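Local coordinates for GGDEF family protein (Vibrio cholerae, PDB 5GZS) that binds arginine in its periplasmic portion and, as a GGDEF family diguanylate cyclase, probably couples this binding to the making of cyclic di-GMP, at residues Y78-S83 and D139-L144; V225-L230 and S285-A290; Y6-E11 and L30-V35. One frame throughout, in Å; residues are numbered along the deposited sequence.

Interaction 1: Y78-S83 and D139-L144; sequences YTYLYS and DAINQL. With ARG (arginine), chain B.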
loop_
_atom_site.group_PDB
_atom_site.type_symbol
_atom_site.label_atom_id
_atom_site.label_comp_id
_atom_site.label_asym_id
_atom_site.label_seq_id
_atom_site.Cartn_x
_atom_site.Cartn_y
_atom_site.Cartn_z
ATOM N N TYR A 78 -6.001 23.244 -7.110
ATOM C CA TYR A 78 -5.063 22.383 -7.827
ATOM C C TYR A 78 -3.648 22.614 -7.275
ATOM O O TYR A 78 -3.192 23.761 -7.147
ATOM C CB TYR A 78 -5.121 22.640 -9.329
ATOM C CG TYR A 78 -6.291 21.987 -10.032
ATOM C CD1 TYR A 78 -7.552 22.566 -10.019
ATOM C CD2 TYR A 78 -6.127 20.798 -10.736
ATOM C CE1 TYR A 78 -8.609 21.968 -10.672
ATOM C CE2 TYR A 78 -7.167 20.202 -11.383
ATOM C CZ TYR A 78 -8.405 20.775 -11.351
ATOM O OH TYR A 78 -9.453 20.165 -12.018
ATOM N N THR A 79 -2.974 21.518 -6.936
ATOM C CA THR A 79 -1.710 21.577 -6.230
ATOM C C THR A 79 -0.684 20.671 -6.895
ATOM O O THR A 79 -0.956 19.498 -7.160
ATOM C CB THR A 79 -1.880 21.186 -4.748
ATOM O OG1 THR A 79 -2.701 22.166 -4.092
ATOM C CG2 THR A 79 -0.513 21.113 -4.034
ATOM N N TYR A 80 0.494 21.229 -7.174
ATOM C CA TYR A 80 1.462 20.546 -8.032
ATOM C C TYR A 80 2.844 20.439 -7.396
ATOM O O TYR A 80 3.278 21.323 -6.618
ATOM C CB TYR A 80 1.588 21.259 -9.404
ATOM C CG TYR A 80 0.277 21.464 -10.158
ATOM C CD1 TYR A 80 -0.519 22.590 -9.912
ATOM C CD2 TYR A 80 -0.140 20.563 -11.131
ATOM C CE1 TYR A 80 -1.694 22.798 -10.581
ATOM C CE2 TYR A 80 -1.324 20.760 -11.827
ATOM C CZ TYR A 80 -2.103 21.885 -11.533
ATOM O OH TYR A 80 -3.284 22.105 -12.185
ATOM N N LEU A 81 3.520 19.336 -7.727
ATOM C CA LEU A 81 4.968 19.242 -7.576
ATOM C C LEU A 81 5.594 19.793 -8.853
ATOM O O LEU A 81 5.420 19.212 -9.935
ATOM C CB LEU A 81 5.427 17.794 -7.342
ATOM C CG LEU A 81 6.953 17.583 -7.334
ATOM C CD1 LEU A 81 7.650 18.348 -6.184
ATOM C CD2 LEU A 81 7.257 16.114 -7.273
ATOM N N TYR A 82 6.291 20.918 -8.746
ATOM C CA TYR A 82 7.037 21.425 -9.892
ATOM C C TYR A 82 8.475 20.890 -9.883
ATOM O O TYR A 82 9.180 20.949 -8.870
ATOM C CB TYR A 82 7.049 22.952 -9.903
ATOM C CG TYR A 82 5.686 23.571 -9.960
ATOM C CD1 TYR A 82 5.075 23.841 -11.182
ATOM C CD2 TYR A 82 5.009 23.885 -8.794
ATOM C CE1 TYR A 82 3.823 24.409 -11.238
ATOM C CE2 TYR A 82 3.765 24.451 -8.830
ATOM C CZ TYR A 82 3.166 24.704 -10.050
ATOM O OH TYR A 82 1.925 25.283 -10.065
ATOM N N SER A 83 8.926 20.382 -11.014
ATOM C CA SER A 83 10.248 19.780 -11.030
ATOM C C SER A 83 10.770 19.628 -12.442
ATOM O O SER A 83 10.022 19.402 -13.397
ATOM C CB SER A 83 10.242 18.411 -10.321
ATOM O OG SER A 83 9.436 17.441 -10.995
ATOM N N ASP A 139 3.571 23.767 -4.940
ATOM C CA ASP A 139 2.781 24.997 -4.913
ATOM C C ASP A 139 1.494 24.916 -5.737
ATOM O O ASP A 139 1.264 23.958 -6.492
ATOM C CB ASP A 139 3.629 26.169 -5.395
ATOM C CG ASP A 139 3.213 27.499 -4.766
ATOM O OD1 ASP A 139 2.188 27.551 -4.039
ATOM O OD2 ASP A 139 3.916 28.502 -5.015
ATOM N N ALA A 140 0.656 25.936 -5.590
ATOM C CA ALA A 140 -0.687 25.941 -6.183
ATOM C C ALA A 140 -0.696 26.273 -7.669
ATOM O O ALA A 140 0.336 26.569 -8.262
ATOM C CB ALA A 140 -1.562 26.912 -5.452
ATOM N N ILE A 141 -1.896 26.240 -8.244
ATOM C CA ILE A 141 -2.134 26.533 -9.659
ATOM C C ILE A 141 -1.616 27.915 -10.055
ATOM O O ILE A 141 -1.258 28.131 -11.209
ATOM C CB ILE A 141 -3.657 26.406 -10.004
ATOM C CG1 ILE A 141 -3.904 26.488 -11.514
ATOM C CG2 ILE A 141 -4.472 27.446 -9.273
ATOM C CD1 ILE A 141 -5.325 26.173 -11.908
ATOM N N ASN A 142 -1.550 28.840 -9.096
ATOM C CA ASN A 142 -0.950 30.166 -9.328
ATOM C C ASN A 142 0.401 30.128 -10.036
ATOM O O ASN A 142 0.749 31.022 -10.819
ATOM C CB ASN A 142 -0.787 30.890 -8.003
ATOM C CG ASN A 142 -2.091 30.989 -7.240
ATOM O OD1 ASN A 142 -2.646 29.978 -6.798
ATOM N ND2 ASN A 142 -2.591 32.207 -7.086
ATOM N N GLN A 143 1.163 29.083 -9.765
ATOM C CA GLN A 143 2.498 28.979 -10.318
ATOM C C GLN A 143 2.547 28.225 -11.642
ATOM O O GLN A 143 3.562 28.264 -12.332
ATOM C CB GLN A 143 3.423 28.302 -9.317
ATOM C CG GLN A 143 3.445 28.948 -7.943
ATOM C CD GLN A 143 3.899 30.400 -7.975
ATOM O OE1 GLN A 143 4.653 30.806 -8.863
ATOM N NE2 GLN A 143 3.464 31.188 -6.981
ATOM N N LEU A 144 1.452 27.569 -12.014
ATOM C CA LEU A 144 1.478 26.641 -13.138
ATOM C C LEU A 144 1.943 27.273 -14.452
ATOM O O LEU A 144 2.934 26.824 -15.059
ATOM C CB LEU A 144 0.098 26.011 -13.339
ATOM C CG LEU A 144 0.124 24.845 -14.333
ATOM C CD1 LEU A 144 1.101 23.788 -13.849
ATOM C CD2 LEU A 144 -1.256 24.237 -14.511
HETATM N N ARG B . -4.515 26.726 0.252
HETATM C CA ARG B . -3.210 26.596 0.883
HETATM C C ARG B . -3.100 27.514 2.094
HETATM O O ARG B . -2.314 27.278 3.010
HETATM C CB ARG B . -2.108 26.905 -0.115
HETATM C CG ARG B . -2.112 28.334 -0.622
HETATM C CD ARG B . -1.207 28.412 -1.832
HETATM N NE ARG B . -1.069 29.764 -2.328
HETATM C CZ ARG B . -2.010 30.402 -3.011
HETATM N NH1 ARG B . -3.172 29.811 -3.270
HETATM N NH2 ARG B . -1.787 31.640 -3.419
HETATM O OXT ARG B . -3.799 28.517 2.185
#
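Y80 and D139 form an antiparallel hydrogen-bonded pair, with Y80 N to D139 O at 2.9 Å and D139 N to Y80 O at 3.0 Å. T79 and A140 follow as the non-hydrogen-bonded pair, their CA atoms 4.5 Å apart. The pairing then frays: I141 N to Y78 O is a weak bond, bent to 121°. Y82 reaches across the turn that follows. Its OH donates to A140 O at 2.7 Å, from above the carbonyl plane. Q143 N bonds the same oxygen from the opposite face, and the two donors together hold the turn. Q143 CB lies 3.5 Å from Y82 OH. L144 serves two tyrosines. The turn about its CB-CG bond (chi2 58°) puts CD1 over the centre of the Y80 ring in a CH-pi contact, 4.2 Å from the centroid. The same methyl packs on Y82 CE1. I141 lies beside the Y80 ring near its edge. Next to these residues is the bound arginine: A140 CB is 3.9 Å from its CD, and N142 also lines the pocket. Strand 79-83 is the middle of a three-stranded antiparallel sheet, between 137-140 and 153-156. Y78 and I141 pack on I199 of helix 189-218, where Q200 and Q203 bond the hydroxyls of Y78 and Y80. Helix 103-110 meets D139 and A140 through Y103.

Interaction 2: V225-L230 and S285-A290; sequences VLRVKL and SIDILA
R227, I288 and K229 bury the most surface here, and each works in a different way. The R227 backbone makes three bonds. Its N donates to D287 OD2 at 2.7 Å, using the anti lone pair of that oxygen. Its O accepts from both D287 N and I288 N, the second at 3.0 Å and in the carbonyl plane. D287 thus holds R227 at both its N and its O, and its other carboxylate oxygen makes a salt bridge with R224. The R227 side chain adds a weak bond, from NH1 to S285 O, with an N-H...O angle of 116°. The same NH1 touches I286 CG2.

From I288 on, the two segments pair as parallel strands. I288 O accepts from K229 N at 2.9 Å, and A290 N then bonds K229 O. The I288 side chain lies next to V228 and points the same way, with CG2 3.7 Å from V228 CG1. Its CD1 reaches back to L226 CD1 at 4.0 Å. K229 lies on the other face of the sheet. Its extended chain crosses I286 at about a right angle: CB and CG meet I286 CD1, and CE lies 3.7 Å from I286 CG2. The amine goes on to a hydrogen bond with Q271.

Both segments belong to the second part of the chain that resembles family 3 solute-binding proteins. Strand 226-230 runs between 264-266 and 288-292, all three parallel, in a mixed sheet. V253 of helix 248-259 packs on V228 and A290, on the face that also carries I288. Helix 277-282 lies against the opposite face, where M277 meets K229 and L281 meets I286 and L289.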
loop_
_atom_site.group_PDB
_atom_site.type_symbol
_atom_site.label_atom_id
_atom_site.label_comp_id
_atom_site.label_asym_id
_atom_site.label_seq_id
_atom_site.Cartn_x
_atom_site.Cartn_y
_atom_site.Cartn_z
ATOM N N VAL A 225 1.939 7.744 -39.221
ATOM C CA VAL A 225 0.914 6.957 -38.534
ATOM C C VAL A 225 1.531 5.813 -37.728
ATOM O O VAL A 225 1.972 4.813 -38.290
ATOM C CB VAL A 225 -0.106 6.382 -39.530
ATOM C CG1 VAL A 225 -1.143 5.534 -38.797
ATOM C CG2 VAL A 225 -0.773 7.518 -40.326
ATOM N N LEU A 226 1.573 5.966 -36.411
ATOM C CA LEU A 226 2.114 4.933 -35.542
ATOM C C LEU A 226 1.281 3.662 -35.572
ATOM O O LEU A 226 0.079 3.709 -35.315
ATOM C CB LEU A 226 2.192 5.451 -34.110
ATOM C CG LEU A 226 3.082 6.679 -33.923
ATOM C CD1 LEU A 226 3.151 7.034 -32.446
ATOM C CD2 LEU A 226 4.477 6.401 -34.498
ATOM N N ARG A 227 1.909 2.525 -35.857
ATOM C CA ARG A 227 1.192 1.243 -35.814
ATOM C C ARG A 227 1.243 0.589 -34.427
ATOM O O ARG A 227 2.309 0.389 -33.851
ATOM C CB ARG A 227 1.740 0.293 -36.878
ATOM C CG ARG A 227 1.687 0.926 -38.265
ATOM C CD ARG A 227 2.174 0.005 -39.386
ATOM N NE ARG A 227 1.145 -0.923 -39.851
ATOM C CZ ARG A 227 1.099 -2.191 -39.477
ATOM N NH1 ARG A 227 2.025 -2.656 -38.649
ATOM N NH2 ARG A 227 0.135 -2.984 -39.919
ATOM N N VAL A 228 0.039 0.271 -33.887
ATOM C CA VAL A 228 -0.141 -0.226 -32.531
ATOM C C VAL A 228 -0.726 -1.643 -32.575
ATOM O O VAL A 228 -1.598 -1.932 -33.395
ATOM C CB VAL A 228 -1.154 0.679 -31.791
ATOM C CG1 VAL A 228 -1.211 0.365 -30.307
ATOM C CG2 VAL A 228 -0.798 2.128 -31.981
ATOM N N LYS A 229 -0.254 -2.537 -31.707
ATOM C CA LYS A 229 -0.926 -3.830 -31.537
ATOM C C LYS A 229 -1.327 -4.053 -30.096
ATOM O O LYS A 229 -0.598 -3.667 -29.176
ATOM C CB LYS A 229 -0.080 -5.006 -32.025
ATOM C CG LYS A 229 -0.026 -5.070 -33.505
ATOM C CD LYS A 229 0.170 -6.489 -34.010
ATOM C CE LYS A 229 0.278 -6.462 -35.539
ATOM N NZ LYS A 229 0.418 -7.792 -36.142
ATOM N N LEU A 230 -2.485 -4.674 -29.899
ATOM C CA LEU A 230 -2.910 -5.013 -28.546
ATOM C C LEU A 230 -2.857 -6.508 -28.330
ATOM O O LEU A 230 -3.372 -7.279 -29.141
ATOM C CB LEU A 230 -4.310 -4.489 -28.258
ATOM C CG LEU A 230 -4.427 -2.968 -28.188
ATOM C CD1 LEU A 230 -5.876 -2.565 -27.962
ATOM C CD2 LEU A 230 -3.518 -2.377 -27.124
ATOM N N SER A 285 7.977 -4.096 -37.265
ATOM C CA SER A 285 6.863 -4.079 -38.231
ATOM C C SER A 285 5.668 -3.309 -37.646
ATOM O O SER A 285 4.794 -2.856 -38.380
ATOM C CB SER A 285 6.461 -5.510 -38.654
ATOM O OG SER A 285 6.231 -6.371 -37.536
ATOM N N ILE A 286 5.660 -3.161 -36.320
ATOM C CA ILE A 286 4.765 -2.239 -35.613
ATOM C C ILE A 286 5.628 -1.350 -34.723
ATOM O O ILE A 286 6.786 -1.686 -34.465
ATOM C CB ILE A 286 3.734 -2.977 -34.761
ATOM C CG1 ILE A 286 4.442 -3.663 -33.592
ATOM C CG2 ILE A 286 2.996 -4.010 -35.605
ATOM C CD1 ILE A 286 3.517 -4.269 -32.547
ATOM N N ASP A 287 5.080 -0.225 -34.261
ATOM C CA ASP A 287 5.813 0.710 -33.397
ATOM C C ASP A 287 5.488 0.545 -31.893
ATOM O O ASP A 287 6.346 0.717 -31.039
ATOM C CB ASP A 287 5.518 2.149 -33.800
ATOM C CG ASP A 287 5.649 2.384 -35.279
ATOM O OD1 ASP A 287 6.757 2.251 -35.823
ATOM O OD2 ASP A 287 4.626 2.696 -35.920
ATOM N N ILE A 288 4.245 0.223 -31.572
ATOM C CA ILE A 288 3.806 0.219 -30.189
ATOM C C ILE A 288 3.097 -1.070 -29.840
ATOM O O ILE A 288 2.317 -1.589 -30.629
ATOM C CB ILE A 288 2.867 1.395 -29.929
ATOM C CG1 ILE A 288 3.657 2.691 -29.883
ATOM C CG2 ILE A 288 2.028 1.192 -28.656
ATOM C CD1 ILE A 288 2.759 3.932 -29.994
ATOM N N LEU A 289 3.356 -1.594 -28.658
ATOM C CA LEU A 289 2.672 -2.813 -28.258
ATOM C C LEU A 289 2.295 -2.698 -26.795
ATOM O O LEU A 289 3.113 -2.300 -25.958
ATOM C CB LEU A 289 3.537 -4.057 -28.506
ATOM C CG LEU A 289 3.091 -5.357 -27.826
ATOM C CD1 LEU A 289 1.674 -5.700 -28.191
ATOM C CD2 LEU A 289 3.992 -6.540 -28.160
ATOM N N ALA A 290 1.044 -3.027 -26.495
ATOM C CA ALA A 290 0.570 -2.999 -25.123
ATOM C C ALA A 290 -0.621 -3.925 -25.020
ATOM O O ALA A 290 -1.333 -4.145 -25.998
ATOM C CB ALA A 290 0.202 -1.580 -24.696
#

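Interaction 3: Y6-E11 and L30-V35; sequences YKVATE and LEIEYV. With ARG (arginine), chain B.
K7 and E33 form a salt bridge between neighbouring parallel strands, where the other side-chain contacts are largely apolar. K7 NZ lies 2.7 Å from E33 OE1 and 2.9 Å from OE2. It meets OE1 from above the carboxylate plane, 54° out of it. The K7 chain bends at chi2 (-81°), which turns CD toward E33. The E33 chain stays extended beyond CG, and the two side chains lie side by side, pointing the same way. K7 CD also meets V35 CG2 at 4.1 Å.

The backbones pair in parallel from Y6 with I32 to A9 with V35. Five hydrogen bonds join them, beginning with Y6 N to E31 O and ending with T10 N to V35 O. On the face away from the salt bridge, V8 is the centre. Its CG1 packs 3.5 Å from I32 CG2, and its CG2 lies 3.4 Å from Y34 CD1. I32 CG2 also sits over one face of the Y34 ring, toward the rim. T10 CG2 reaches CD1 of that ring, and Y6 CB meets I32 CD1 at 3.9 Å.

The strands belong to a beta-alpha-beta unit. Helix 15-28 connects them and packs on this apolar face: T17 touches V8, A25 touches I32, and D22 bonds the Y34 hydroxyl. At the end of segment 6-11, E11 reaches the ligand instead of the partner segment. Its OE2 accepts from NH2 of the bound arginine at 3.0 Å. E77 bonds the ligand as well. One pair of charges thus bridges the strands, and beyond them the carboxylate of E11 probably helps to balance the positive guanidinium of the ligand.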
loop_
_atom_site.group_PDB
_atom_site.type_symbol
_atom_site.label_atom_id
_atom_site.label_comp_id
_atom_site.label_asym_id
_atom_site.label_seq_id
_atom_site.Cartn_x
_atom_site.Cartn_y
_atom_site.Cartn_z
ATOM N N TYR A 6 -14.025 46.886 -3.376
ATOM C CA TYR A 6 -13.518 45.749 -2.610
ATOM C C TYR A 6 -12.205 45.256 -3.185
ATOM O O TYR A 6 -12.135 44.888 -4.359
ATOM C CB TYR A 6 -14.531 44.606 -2.582
ATOM C CG TYR A 6 -15.848 44.990 -1.968
ATOM C CD1 TYR A 6 -16.058 44.857 -0.608
ATOM C CD2 TYR A 6 -16.883 45.502 -2.750
ATOM C CE1 TYR A 6 -17.270 45.216 -0.034
ATOM C CE2 TYR A 6 -18.097 45.867 -2.184
ATOM C CZ TYR A 6 -18.286 45.717 -0.828
ATOM O OH TYR A 6 -19.485 46.071 -0.254
ATOM N N LYS A 7 -11.166 45.250 -2.352
ATOM C CA LYS A 7 -9.846 44.827 -2.780
ATOM C C LYS A 7 -9.676 43.336 -2.558
ATOM O O LYS A 7 -9.684 42.865 -1.419
ATOM C CB LYS A 7 -8.778 45.591 -2.019
ATOM C CG LYS A 7 -8.949 47.084 -2.045
ATOM C CD LYS A 7 -8.441 47.723 -3.321
ATOM C CE LYS A 7 -8.480 49.248 -3.160
ATOM N NZ LYS A 7 -7.823 49.994 -4.265
ATOM N N VAL A 8 -9.543 42.578 -3.637
ATOM C CA VAL A 8 -9.313 41.148 -3.472
ATOM C C VAL A 8 -7.913 40.774 -3.968
ATOM O O VAL A 8 -7.453 41.221 -5.030
ATOM C CB VAL A 8 -10.410 40.315 -4.166
ATOM C CG1 VAL A 8 -11.514 41.234 -4.702
ATOM C CG2 VAL A 8 -9.838 39.412 -5.245
ATOM N N ALA A 9 -7.233 39.981 -3.143
ATOM C CA ALA A 9 -5.819 39.674 -3.308
ATOM C C ALA A 9 -5.571 38.613 -4.357
ATOM O O ALA A 9 -6.362 37.674 -4.490
ATOM C CB ALA A 9 -5.226 39.222 -1.971
ATOM N N THR A 10 -4.465 38.744 -5.072
ATOM C CA THR A 10 -4.004 37.704 -5.974
ATOM C C THR A 10 -2.497 37.474 -5.994
ATOM O O THR A 10 -1.722 38.393 -5.905
ATOM C CB THR A 10 -4.462 37.934 -7.413
ATOM O OG1 THR A 10 -3.800 39.059 -7.962
ATOM C CG2 THR A 10 -5.905 38.179 -7.452
ATOM N N GLU A 11 -2.109 36.211 -6.148
ATOM C CA GLU A 11 -0.704 35.835 -6.255
ATOM C C GLU A 11 -0.432 35.100 -7.567
ATOM O O GLU A 11 -0.974 34.022 -7.810
ATOM C CB GLU A 11 -0.290 34.965 -5.067
ATOM C CG GLU A 11 1.206 34.955 -4.798
ATOM C CD GLU A 11 1.729 33.571 -4.468
ATOM O OE1 GLU A 11 2.928 33.314 -4.708
ATOM O OE2 GLU A 11 0.942 32.738 -3.971
ATOM N N LEU A 30 -20.906 44.132 -7.981
ATOM C CA LEU A 30 -19.878 44.642 -7.064
ATOM C C LEU A 30 -18.666 45.161 -7.823
ATOM O O LEU A 30 -18.262 44.582 -8.824
ATOM C CB LEU A 30 -19.418 43.556 -6.083
ATOM C CG LEU A 30 -20.495 42.798 -5.309
ATOM C CD1 LEU A 30 -19.896 41.602 -4.605
ATOM C CD2 LEU A 30 -21.165 43.707 -4.313
ATOM N N GLU A 31 -18.081 46.245 -7.323
ATOM C CA GLU A 31 -16.845 46.777 -7.862
ATOM C C GLU A 31 -15.704 46.032 -7.255
ATOM O O GLU A 31 -15.372 46.241 -6.095
ATOM C CB GLU A 31 -16.717 48.275 -7.584
ATOM C CG GLU A 31 -17.696 49.095 -8.372
ATOM C CD GLU A 31 -17.597 48.829 -9.873
ATOM O OE1 GLU A 31 -16.502 48.468 -10.358
ATOM O OE2 GLU A 31 -18.624 48.978 -10.570
ATOM N N ILE A 32 -15.108 45.145 -8.035
ATOM C CA ILE A 32 -13.966 44.399 -7.562
ATOM C C ILE A 32 -12.723 45.096 -8.056
ATOM O O ILE A 32 -12.732 45.728 -9.109
ATOM C CB ILE A 32 -14.007 42.915 -8.043
ATOM C CG1 ILE A 32 -15.076 42.137 -7.267
ATOM C CG2 ILE A 32 -12.666 42.231 -7.897
ATOM C CD1 ILE A 32 -15.250 42.585 -5.811
ATOM N N GLU A 33 -11.667 45.018 -7.257
ATOM C CA GLU A 33 -10.346 45.466 -7.650
ATOM C C GLU A 33 -9.286 44.443 -7.265
ATOM O O GLU A 33 -9.007 44.262 -6.081
ATOM C CB GLU A 33 -10.027 46.797 -6.987
ATOM C CG GLU A 33 -8.613 47.255 -7.230
ATOM C CD GLU A 33 -8.407 48.694 -6.839
ATOM O OE1 GLU A 33 -9.379 49.327 -6.359
ATOM O OE2 GLU A 33 -7.275 49.201 -7.021
ATOM N N TYR A 34 -8.674 43.792 -8.244
ATOM C CA TYR A 34 -7.641 42.820 -7.909
ATOM C C TYR A 34 -6.341 43.523 -7.517
ATOM O O TYR A 34 -5.968 44.559 -8.088
ATOM C CB TYR A 34 -7.414 41.838 -9.062
ATOM C CG TYR A 34 -8.646 41.028 -9.358
ATOM C CD1 TYR A 34 -9.040 40.006 -8.526
ATOM C CD2 TYR A 34 -9.444 41.324 -10.453
ATOM C CE1 TYR A 34 -10.179 39.285 -8.778
ATOM C CE2 TYR A 34 -10.582 40.621 -10.711
ATOM C CZ TYR A 34 -10.954 39.592 -9.877
ATOM O OH TYR A 34 -12.110 38.872 -10.151
ATOM N N VAL A 35 -5.665 42.954 -6.524
ATOM C CA VAL A 35 -4.370 43.458 -6.076
ATOM C C VAL A 35 -3.306 42.357 -6.104
ATOM O O VAL A 35 -3.397 41.393 -5.341
ATOM C CB VAL A 35 -4.503 44.058 -4.661
ATOM C CG1 VAL A 35 -3.169 44.521 -4.125
ATOM C CG2 VAL A 35 -5.476 45.219 -4.701
HETATM N N ARG B . -4.515 26.726 0.252
HETATM C CA ARG B . -3.210 26.596 0.883
HETATM C C ARG B . -3.100 27.514 2.094
HETATM O O ARG B . -2.314 27.278 3.010
HETATM C CB ARG B . -2.108 26.905 -0.115
HETATM C CG ARG B . -2.112 28.334 -0.622
HETATM C CD ARG B . -1.207 28.412 -1.832
HETATM N NE ARG B . -1.069 29.764 -2.328
HETATM C CZ ARG B . -2.010 30.402 -3.011
HETATM N NH1 ARG B . -3.172 29.811 -3.270
HETATM N NH2 ARG B . -1.787 31.640 -3.419
HETATM O OXT ARG B . -3.799 28.517 2.185
#

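In the fold
From the N terminus, interaction 3 comes first. It closes a short loop in which helix 15-28 joins two parallel strands. Interaction 1 follows and closes a longer one, pairing 78-83 with 139-144. Interaction 2 closes a loop of similar length further on. The three run in series, and none nests in or crosses another. Interactions 1 and 3 touch: N142 ND2 makes a probable hydrogen bond to E11 O, and both contacts reach the bound arginine. They tie two separate sheets to one pocket. Interaction 2 belongs to the second solute-binding-like part of the chain, with its centre about 34 Å from that of interaction 1 and about 52 Å from that of interaction 3.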